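Local coordinates for protein putative protease (Parabacteroides distasonis ATCC 8503, PDB 3KD4) that is of unknown function but may be a protease, probably exported, that carries the DUF3857 and DUF3858 family regions, at residues R413-F417 with F479-Y484; F417-I423 with E473-F479; S225-S230 with D275-R281. One frame throughout, in Å; residues are numbered along the deposited sequence.

Overall arrangement
Contact 3 comes first along the chain and brings the start of helix 228-238 against helix 276-282. Contacts 1 and 2 follow, with contact 2 falling between the two segments of contact 1; they share Phe417 and Phe479, have centres about 12 Å apart and both belong to the DUF3858 region. There the small pair of strands 417-418 and 478-479 leads on one side to helix 481-495 and on the other to the five-stranded sheet containing 423-433 and 465-474. Contact 3 sits across the chain's centre, its own centre about 48 Å from that of contact 1 and about 40 Å from that of contact 2; nearest atoms are about 28 Å or more apart, so contact 3 touches neither of the others.

Contact 1 (R413-F417 with F479-Y484); sequences RSNLF and FTPAEY
Tyr484 is held between Arg413 and Phe417, each meeting it differently. Arg413 lays its aliphatic part over one face of the tyrosine ring, a CH-pi contact in which CB sits 3.7 Å from the ring centroid. The other neighbour is met edge-on: Tyr484 turns its CD1-CE1 edge to the face of Phe417 in a T-shaped pair, planes at 78° and centroids 5.1 Å apart. With CG anti to the backbone N (chi1 -178°), the Phe417 ring also lies with CD1 over one face of the Arg413 guanidinium. That group is fixed by NE, which donates to Asn415 O at 2.9 Å, by NH2 to Leu416 O, and by NH1, which reaches Ala191 O and, through a water, Tyr484 OH. Tyr484 OH is further hydrogen-bonded to Asn410 O.

Phe417 and Phe479 are a hydrogen-bonded antiparallel pair, Phe417 N donating to Phe479 O at 2.8 Å and Phe479 N to Phe417 O. Leu416 CD2 packs on Thr480 CA at 3.6 Å, while Pro481 CB lies against Arg413 O. A capping box of Thr480 and Glu483 starts helix 481-495, whose Val487 and Ile491 touch Phe417, itself in the short strand pair 417-418 and 478-479.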
loop_
_atom_site.group_PDB
_atom_site.type_symbol
_atom_site.label_atom_id
_atom_site.label_comp_id
_atom_site.label_asym_id
_atom_site.label_seq_id
_atom_site.Cartn_x
_atom_site.Cartn_y
_atom_site.Cartn_z
ATOM N N ARG A 413 13.800 -13.052 -13.724
ATOM C CA ARG A 413 13.464 -12.176 -12.636
ATOM C C ARG A 413 14.730 -11.591 -12.057
ATOM O O ARG A 413 15.710 -12.306 -11.844
ATOM C CB ARG A 413 12.710 -12.987 -11.594
ATOM C CG ARG A 413 12.290 -12.211 -10.390
ATOM C CD ARG A 413 10.848 -11.917 -10.372
ATOM N NE ARG A 413 10.577 -10.846 -9.405
ATOM C CZ ARG A 413 9.533 -10.037 -9.466
ATOM N NH1 ARG A 413 8.631 -10.185 -10.423
ATOM N NH2 ARG A 413 9.386 -9.071 -8.570
ATOM N N SER A 414 14.729 -10.278 -11.850
ATOM C CA SER A 414 15.878 -9.606 -11.283
ATOM C C SER A 414 15.653 -9.175 -9.844
ATOM O O SER A 414 16.603 -9.071 -9.092
ATOM C CB SER A 414 16.240 -8.412 -12.140
ATOM O OG SER A 414 15.430 -7.306 -11.799
ATOM N N ASN A 415 14.405 -8.920 -9.453
ATOM C CA ASN A 415 14.111 -8.444 -8.096
ATOM C C ASN A 415 13.405 -9.491 -7.267
ATOM O O ASN A 415 12.925 -10.488 -7.800
ATOM C CB ASN A 415 13.261 -7.184 -8.168
ATOM C CG ASN A 415 14.010 -6.042 -8.801
ATOM O OD1 ASN A 415 13.863 -5.754 -9.985
ATOM N ND2 ASN A 415 14.881 -5.441 -8.033
ATOM N N LEU A 416 13.358 -9.269 -5.961
ATOM C CA LEU A 416 12.575 -10.114 -5.083
ATOM C C LEU A 416 11.172 -10.196 -5.566
ATOM O O LEU A 416 10.624 -9.215 -6.067
ATOM C CB LEU A 416 12.558 -9.587 -3.661
ATOM C CG LEU A 416 13.873 -9.683 -2.884
ATOM C CD1 LEU A 416 13.651 -9.091 -1.479
ATOM C CD2 LEU A 416 14.367 -11.127 -2.789
ATOM N N PHE A 417 10.611 -11.389 -5.387
ATOM C CA PHE A 417 9.253 -11.719 -5.742
ATOM C C PHE A 417 8.449 -11.917 -4.458
ATOM O O PHE A 417 8.881 -12.668 -3.593
ATOM C CB PHE A 417 9.301 -13.012 -6.550
ATOM C CG PHE A 417 7.982 -13.472 -7.026
ATOM C CD1 PHE A 417 7.253 -12.698 -7.894
ATOM C CD2 PHE A 417 7.466 -14.685 -6.623
ATOM C CE1 PHE A 417 6.010 -13.126 -8.350
ATOM C CE2 PHE A 417 6.207 -15.126 -7.100
ATOM C CZ PHE A 417 5.493 -14.328 -7.946
ATOM N N PHE A 479 10.791 -14.366 -2.347
ATOM C CA PHE A 479 11.648 -15.235 -3.123
ATOM C C PHE A 479 12.703 -14.410 -3.857
ATOM O O PHE A 479 12.397 -13.391 -4.492
ATOM C CB PHE A 479 10.815 -16.031 -4.140
ATOM C CG PHE A 479 9.755 -16.867 -3.527
ATOM C CD1 PHE A 479 8.508 -16.312 -3.210
ATOM C CD2 PHE A 479 9.998 -18.202 -3.229
ATOM C CE1 PHE A 479 7.529 -17.078 -2.611
ATOM C CE2 PHE A 479 9.014 -19.000 -2.618
ATOM C CZ PHE A 479 7.771 -18.445 -2.323
ATOM N N THR A 480 13.948 -14.843 -3.724
ATOM C CA THR A 480 15.041 -14.284 -4.475
ATOM C C THR A 480 14.927 -14.809 -5.901
ATOM O O THR A 480 14.199 -15.784 -6.156
ATOM C CB THR A 480 16.384 -14.784 -3.940
ATOM O OG1 THR A 480 16.388 -16.208 -4.039
ATOM C CG2 THR A 480 16.599 -14.356 -2.482
ATOM N N PRO A 481 15.652 -14.178 -6.838
ATOM C CA PRO A 481 15.671 -14.667 -8.212
ATOM C C PRO A 481 16.119 -16.128 -8.314
ATOM O O PRO A 481 15.594 -16.851 -9.146
ATOM C CB PRO A 481 16.622 -13.714 -8.911
ATOM C CG PRO A 481 16.509 -12.428 -8.107
ATOM C CD PRO A 481 16.345 -12.885 -6.697
ATOM N N ALA A 482 17.018 -16.570 -7.433
ATOM C CA ALA A 482 17.445 -17.985 -7.379
ATOM C C ALA A 482 16.305 -18.931 -6.994
ATOM O O ALA A 482 16.292 -20.087 -7.409
ATOM C CB ALA A 482 18.615 -18.156 -6.412
ATOM N N GLU A 483 15.338 -18.436 -6.226
ATOM C CA GLU A 483 14.227 -19.239 -5.740
ATOM C C GLU A 483 13.005 -19.095 -6.625
ATOM O O GLU A 483 12.054 -19.838 -6.475
ATOM C CB GLU A 483 13.832 -18.790 -4.326
ATOM C CG GLU A 483 14.766 -19.226 -3.212
ATOM C CD GLU A 483 14.566 -18.463 -1.899
ATOM O OE1 GLU A 483 14.050 -17.321 -1.887
ATOM O OE2 GLU A 483 14.965 -19.020 -0.855
ATOM N N TYR A 484 13.036 -18.141 -7.552
ATOM C CA TYR A 484 11.851 -17.749 -8.286
ATOM C C TYR A 484 11.334 -18.844 -9.215
ATOM O O TYR A 484 10.127 -19.061 -9.305
ATOM C CB TYR A 484 12.141 -16.469 -9.033
ATOM C CG TYR A 484 11.096 -16.029 -10.018
ATOM C CD1 TYR A 484 9.892 -15.468 -9.592
ATOM C CD2 TYR A 484 11.309 -16.162 -11.386
ATOM C CE1 TYR A 484 8.912 -15.046 -10.520
ATOM C CE2 TYR A 484 10.343 -15.749 -12.318
ATOM C CZ TYR A 484 9.166 -15.167 -11.891
ATOM O OH TYR A 484 8.222 -14.748 -12.814
HETATM O O HOH W 1 8.285 -12.174 -12.792
HETATM O O HOH W 2 15.565 -15.637 -11.964
HETATM O O HOH W 3 12.516 -13.348 -7.349
#

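Contact 2 (F417-I423 with E473-F479); sequences FELPSLI and ELNKQQF
Glu418 pairs with Gln478, and Ile423 with Leu474, in two short antiparallel beta regions separated by loops. The first is a non-hydrogen-bonded pair next to Phe417-Phe479, and the bond from Leu419 N to Gln477 O continues the pairing past it; the second is hydrogen-bonded, with the register shifted by one residue between them. The second region belongs to strands 423-433 and 465-474 of the larger sheet.

The tight part is mostly apolar. Leu419 CD1 packs on Leu474 CD1 at 3.7 Å, the two side chains crossing at about a right angle, while Leu419 CG meets the edge of the Phe479 ring. Ile423 and Leu474 lie side by side, and Leu490 of helix 481-495 and Ile372 of strand 370-380 extend this packing. Leu422, partly exposed, packs on backbone: CG lies anti to its carbonyl carbon (chi1 -57°), and CD2 comes within 3.3 Å of Lys476 N and 3.6 Å of Gln477 CG. Lys476 O, buried here beside Leu419 CD1, has no hydrogen-bonding partner.

The loose part is at Asn475, which is exposed and points away, its ND2 donating to Glu473 OE2. Glu418 and Gln478 are instead a firmly bonded polar pair, although Gln478 NE2 also makes a weak bond with a glycerol, probably from the crystallisation liquor. Glu418 OE2 bridges to Arg349 and accepts from Lys195 N. An alanine in place of Glu418 is likely to leave the Arg349 charge without this mate and the Gln478 amide freer to turn. Carboxylate and amide are nearly coplanar, 15° apart, and Gln478 NE2 donates to Glu418 OE1 at 2.7 Å, almost in line with the acceptor's C-O bond.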
loop_
_atom_site.group_PDB
_atom_site.type_symbol
_atom_site.label_atom_id
_atom_site.label_comp_id
_atom_site.label_asym_id
_atom_site.label_seq_id
_atom_site.Cartn_x
_atom_site.Cartn_y
_atom_site.Cartn_z
ATOM N N PHE A 417 10.611 -11.389 -5.387
ATOM C CA PHE A 417 9.253 -11.719 -5.742
ATOM C C PHE A 417 8.449 -11.917 -4.458
ATOM O O PHE A 417 8.881 -12.668 -3.593
ATOM C CB PHE A 417 9.301 -13.012 -6.550
ATOM C CG PHE A 417 7.982 -13.472 -7.026
ATOM C CD1 PHE A 417 7.253 -12.698 -7.894
ATOM C CD2 PHE A 417 7.466 -14.685 -6.623
ATOM C CE1 PHE A 417 6.010 -13.126 -8.350
ATOM C CE2 PHE A 417 6.207 -15.126 -7.100
ATOM C CZ PHE A 417 5.493 -14.328 -7.946
ATOM N N GLU A 418 7.308 -11.259 -4.325
ATOM C CA GLU A 418 6.518 -11.322 -3.078
ATOM C C GLU A 418 5.087 -11.659 -3.331
ATOM O O GLU A 418 4.458 -11.067 -4.197
ATOM C CB GLU A 418 6.582 -9.952 -2.348
ATOM C CG GLU A 418 5.982 -9.936 -0.931
ATOM C CD GLU A 418 6.181 -8.601 -0.257
ATOM O OE1 GLU A 418 7.185 -8.468 0.446
ATOM O OE2 GLU A 418 5.371 -7.677 -0.468
ATOM N N LEU A 419 4.554 -12.596 -2.553
ATOM C CA LEU A 419 3.160 -12.984 -2.644
ATOM C C LEU A 419 2.324 -12.149 -1.677
ATOM O O LEU A 419 2.824 -11.733 -0.634
ATOM C CB LEU A 419 3.016 -14.447 -2.259
ATOM C CG LEU A 419 3.879 -15.476 -2.987
ATOM C CD1 LEU A 419 3.465 -16.845 -2.460
ATOM C CD2 LEU A 419 3.671 -15.385 -4.503
ATOM N N PRO A 420 1.039 -11.921 -1.997
ATOM C CA PRO A 420 0.192 -11.152 -1.086
ATOM C C PRO A 420 0.034 -11.828 0.283
ATOM O O PRO A 420 -0.049 -11.143 1.299
ATOM C CB PRO A 420 -1.157 -11.103 -1.819
ATOM C CG PRO A 420 -0.889 -11.469 -3.208
ATOM C CD PRO A 420 0.331 -12.308 -3.230
ATOM N N SER A 421 0.039 -13.163 0.299
ATOM C CA SER A 421 -0.093 -13.945 1.539
ATOM C C SER A 421 0.390 -15.356 1.302
ATOM O O SER A 421 0.562 -15.773 0.162
ATOM C CB SER A 421 -1.550 -14.028 1.992
ATOM O OG SER A 421 -2.314 -14.915 1.167
ATOM N N LEU A 422 0.582 -16.103 2.371
ATOM C CA LEU A 422 0.663 -17.551 2.240
ATOM C C LEU A 422 -0.755 -18.021 1.916
ATOM O O LEU A 422 -1.741 -17.307 2.200
ATOM C CB LEU A 422 1.168 -18.217 3.501
ATOM C CG LEU A 422 2.533 -17.719 3.974
ATOM C CD1 LEU A 422 2.941 -18.517 5.238
ATOM C CD2 LEU A 422 3.574 -17.831 2.890
ATOM N N ILE A 423 -0.875 -19.205 1.313
ATOM C CA ILE A 423 -2.181 -19.650 0.911
ATOM C C ILE A 423 -2.227 -21.170 0.827
ATOM O O ILE A 423 -1.189 -21.853 0.579
ATOM C CB ILE A 423 -2.577 -19.009 -0.454
ATOM C CG1 ILE A 423 -4.093 -19.102 -0.670
ATOM C CG2 ILE A 423 -1.755 -19.661 -1.608
ATOM C CD1 ILE A 423 -4.711 -17.883 -1.322
ATOM N N GLU A 473 -0.506 -25.300 -2.064
ATOM C CA GLU A 473 -0.071 -24.610 -0.863
ATOM C C GLU A 473 1.198 -23.849 -1.192
ATOM O O GLU A 473 2.081 -24.370 -1.888
ATOM C CB GLU A 473 0.162 -25.565 0.299
ATOM C CG GLU A 473 1.228 -26.595 0.018
ATOM C CD GLU A 473 1.465 -27.555 1.185
ATOM O OE1 GLU A 473 0.475 -27.977 1.841
ATOM O OE2 GLU A 473 2.649 -27.895 1.419
ATOM N N LEU A 474 1.254 -22.595 -0.755
ATOM C CA LEU A 474 2.435 -21.805 -0.886
ATOM C C LEU A 474 2.816 -21.371 0.534
ATOM O O LEU A 474 2.018 -20.742 1.247
ATOM C CB LEU A 474 2.203 -20.628 -1.843
ATOM C CG LEU A 474 1.871 -20.918 -3.304
ATOM C CD1 LEU A 474 1.616 -19.592 -4.086
ATOM C CD2 LEU A 474 2.969 -21.737 -4.014
ATOM N N ASN A 475 4.029 -21.741 0.947
ATOM C CA ASN A 475 4.454 -21.633 2.349
ATOM C C ASN A 475 5.571 -20.628 2.632
ATOM O O ASN A 475 6.107 -20.611 3.701
ATOM C CB ASN A 475 4.895 -22.995 2.844
ATOM C CG ASN A 475 3.828 -24.058 2.655
ATOM O OD1 ASN A 475 2.653 -23.851 3.000
ATOM N ND2 ASN A 475 4.234 -25.224 2.114
ATOM N N LYS A 476 5.919 -19.798 1.669
ATOM C CA LYS A 476 6.933 -18.750 1.849
ATOM C C LYS A 476 6.391 -17.536 1.092
ATOM O O LYS A 476 5.696 -17.689 0.105
ATOM C CB LYS A 476 8.279 -19.231 1.290
ATOM C CG LYS A 476 9.435 -18.287 1.428
ATOM C CD LYS A 476 10.737 -18.996 1.020
ATOM C CE LYS A 476 11.950 -18.076 0.819
ATOM N NZ LYS A 476 12.072 -16.969 1.828
ATOM N N GLN A 477 6.696 -16.334 1.577
ATOM C CA GLN A 477 6.188 -15.097 1.015
ATOM C C GLN A 477 7.120 -14.394 0.035
ATOM O O GLN A 477 6.650 -13.748 -0.881
ATOM C CB GLN A 477 5.955 -14.103 2.141
ATOM C CG GLN A 477 4.778 -14.392 2.961
ATOM C CD GLN A 477 4.732 -13.545 4.182
ATOM O OE1 GLN A 477 3.877 -12.661 4.269
ATOM N NE2 GLN A 477 5.675 -13.790 5.150
ATOM N N GLN A 478 8.421 -14.444 0.286
ATOM C CA GLN A 478 9.380 -13.734 -0.543
ATOM C C GLN A 478 10.423 -14.646 -1.108
ATOM O O GLN A 478 10.931 -15.531 -0.420
ATOM C CB GLN A 478 10.106 -12.652 0.237
ATOM C CG GLN A 478 9.194 -11.573 0.791
ATOM C CD GLN A 478 9.993 -10.490 1.514
ATOM O OE1 GLN A 478 10.918 -10.802 2.250
ATOM N NE2 GLN A 478 9.629 -9.235 1.319
ATOM N N PHE A 479 10.791 -14.366 -2.347
ATOM C CA PHE A 479 11.648 -15.235 -3.123
ATOM C C PHE A 479 12.703 -14.410 -3.857
ATOM O O PHE A 479 12.397 -13.391 -4.492
ATOM C CB PHE A 479 10.815 -16.031 -4.140
ATOM C CG PHE A 479 9.755 -16.867 -3.527
ATOM C CD1 PHE A 479 8.508 -16.312 -3.210
ATOM C CD2 PHE A 479 9.998 -18.202 -3.229
ATOM C CE1 PHE A 479 7.529 -17.078 -2.611
ATOM C CE2 PHE A 479 9.014 -19.000 -2.618
ATOM C CZ PHE A 479 7.771 -18.445 -2.323
#

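Contact 3 (S225-S230 with D275-R281); sequences SQGYES and DIDTVLR
With chi1 at -73°, Asp277 has CG anti to its carbonyl carbon, and its carboxylate reaches the first turn of helix 228-238; Ser230, with chi1 at -63°, keeps OG beside its own backbone N, where both can serve the same acceptor. Asp277 OD1 thus takes two bonds, from Ser230 OG at 2.8 Å on the anti side and from Ser230 N at 3.0 Å from above the carboxylate plane. Its other oxygen, OD2, accepts from Glu229 N at 3.0 Å on the syn side. A water linking Tyr228 N to OD2 adds to this grip.

Ser225 OG accepts a fairly straight bond from Ile276 N at 3.1 Å, and Leu280 CD2 packs against Ser230 OG and Glu229 CG. Farther out, Arg281 NH1 and Glu229 OE1 form a salt bridge at 2.6 Å, weak as a hydrogen bond in its angle; OE1 meets the guanidinium at its edge, while Asp277 O lies over one face. Leu293 of helix 287-300 touches both Ser230 and Ile276.

Asp275 N-caps helix 276-282, its OD2 accepting from Thr278 N. The carboxylate of Asp277 accepts from first-turn amides of helix 228-238, just after the N-cap Gly227, the N-terminus of one helix being held by a side chain of another; the negative charge would probably be favoured by the helix dipole.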
loop_
_atom_site.group_PDB
_atom_site.type_symbol
_atom_site.label_atom_id
_atom_site.label_comp_id
_atom_site.label_asym_id
_atom_site.label_seq_id
_atom_site.Cartn_x
_atom_site.Cartn_y
_atom_site.Cartn_z
ATOM N N SER A 225 -11.658 14.263 21.332
ATOM C CA SER A 225 -13.153 14.360 21.330
ATOM C C SER A 225 -13.778 13.412 22.367
ATOM O O SER A 225 -13.276 12.337 22.581
ATOM C CB SER A 225 -13.770 14.092 19.956
ATOM O OG SER A 225 -13.308 12.876 19.424
ATOM N N GLN A 226 -14.866 13.832 23.010
ATOM C CA GLN A 226 -15.551 13.003 24.024
ATOM C C GLN A 226 -16.140 11.710 23.447
ATOM O O GLN A 226 -16.234 10.717 24.191
ATOM C CB GLN A 226 -16.678 13.798 24.721
ATOM N N GLY A 227 -16.563 11.701 22.164
ATOM C CA GLY A 227 -17.132 10.482 21.570
ATOM C C GLY A 227 -18.325 9.928 22.355
ATOM O O GLY A 227 -18.588 8.733 22.357
ATOM N N TYR A 228 -19.054 10.813 23.015
ATOM C CA TYR A 228 -20.157 10.409 23.897
ATOM C C TYR A 228 -21.215 9.581 23.173
ATOM O O TYR A 228 -21.580 8.509 23.627
ATOM C CB TYR A 228 -20.828 11.626 24.557
ATOM C CG TYR A 228 -22.062 11.197 25.339
ATOM C CD1 TYR A 228 -21.944 10.621 26.617
ATOM C CD2 TYR A 228 -23.334 11.288 24.778
ATOM C CE1 TYR A 228 -23.054 10.192 27.323
ATOM C CE2 TYR A 228 -24.458 10.838 25.477
ATOM C CZ TYR A 228 -24.308 10.296 26.749
ATOM O OH TYR A 228 -25.427 9.870 27.468
ATOM N N GLU A 229 -21.696 10.086 22.048
ATOM C CA GLU A 229 -22.686 9.377 21.273
ATOM C C GLU A 229 -22.180 8.018 20.769
ATOM O O GLU A 229 -22.910 7.024 20.810
ATOM C CB GLU A 229 -23.176 10.215 20.101
ATOM C CG GLU A 229 -24.027 9.381 19.066
ATOM C CD GLU A 229 -24.729 10.238 17.976
ATOM O OE1 GLU A 229 -24.848 11.475 18.192
ATOM O OE2 GLU A 229 -25.145 9.668 16.915
ATOM N N SER A 230 -20.941 7.989 20.294
ATOM C CA SER A 230 -20.355 6.787 19.748
ATOM C C SER A 230 -20.282 5.703 20.830
ATOM O O SER A 230 -20.612 4.543 20.588
ATOM C CB SER A 230 -18.990 7.098 19.142
ATOM O OG SER A 230 -19.094 8.024 18.038
ATOM N N ASP A 275 -13.937 15.370 15.089
ATOM C CA ASP A 275 -14.612 14.918 16.262
ATOM C C ASP A 275 -15.291 13.568 15.982
ATOM O O ASP A 275 -16.011 13.443 15.004
ATOM C CB ASP A 275 -15.646 15.962 16.604
ATOM C CG ASP A 275 -16.485 15.553 17.721
ATOM O OD1 ASP A 275 -16.017 15.747 18.851
ATOM O OD2 ASP A 275 -17.581 15.025 17.464
ATOM N N ILE A 276 -15.073 12.569 16.838
ATOM C CA ILE A 276 -15.450 11.203 16.489
ATOM C C ILE A 276 -16.979 10.997 16.310
ATOM O O ILE A 276 -17.404 10.221 15.450
ATOM C CB ILE A 276 -14.821 10.200 17.458
ATOM C CG1 ILE A 276 -13.337 10.090 17.151
ATOM C CG2 ILE A 276 -15.296 8.782 17.212
ATOM C CD1 ILE A 276 -13.047 9.345 15.817
ATOM N N ASP A 277 -17.786 11.698 17.105
ATOM C CA ASP A 277 -19.248 11.678 16.909
ATOM C C ASP A 277 -19.662 12.271 15.553
ATOM O O ASP A 277 -20.641 11.861 14.970
ATOM C CB ASP A 277 -19.974 12.403 18.048
ATOM C CG ASP A 277 -19.979 11.613 19.344
ATOM O OD1 ASP A 277 -19.514 10.437 19.401
ATOM O OD2 ASP A 277 -20.447 12.199 20.347
ATOM N N THR A 278 -18.914 13.243 15.060
ATOM C CA THR A 278 -19.168 13.841 13.759
ATOM C C THR A 278 -18.825 12.851 12.643
ATOM O O THR A 278 -19.528 12.778 11.647
ATOM C CB THR A 278 -18.300 15.084 13.588
ATOM O OG1 THR A 278 -18.653 16.017 14.607
ATOM C CG2 THR A 278 -18.483 15.733 12.239
ATOM N N VAL A 279 -17.725 12.107 12.817
ATOM C CA VAL A 279 -17.361 11.043 11.881
ATOM C C VAL A 279 -18.528 10.094 11.771
ATOM O O VAL A 279 -19.047 9.864 10.681
ATOM C CB VAL A 279 -16.088 10.247 12.318
ATOM C CG1 VAL A 279 -15.852 9.079 11.363
ATOM C CG2 VAL A 279 -14.883 11.152 12.347
ATOM N N LEU A 280 -18.938 9.583 12.922
ATOM C CA LEU A 280 -20.058 8.643 13.041
ATOM C C LEU A 280 -21.273 9.169 12.244
ATOM O O LEU A 280 -21.711 8.521 11.304
ATOM C CB LEU A 280 -20.375 8.393 14.525
ATOM C CG LEU A 280 -21.550 7.458 14.905
ATOM C CD1 LEU A 280 -21.271 5.992 14.524
ATOM C CD2 LEU A 280 -21.879 7.572 16.388
ATOM N N ARG A 281 -21.734 10.381 12.535
ATOM C CA ARG A 281 -22.883 10.949 11.803
ATOM C C ARG A 281 -22.682 11.199 10.303
ATOM O O ARG A 281 -23.647 11.146 9.552
ATOM C CB ARG A 281 -23.367 12.235 12.477
ATOM C CG ARG A 281 -24.049 11.969 13.818
ATOM C CD ARG A 281 -24.605 13.244 14.452
ATOM N NE ARG A 281 -23.543 14.148 14.893
ATOM C CZ ARG A 281 -23.065 14.251 16.139
ATOM N NH1 ARG A 281 -23.531 13.510 17.137
ATOM N NH2 ARG A 281 -22.097 15.120 16.389
HETATM O O HOH W 4 -17.005 13.148 20.012
HETATM O O HOH W 5 -18.892 13.892 22.201
#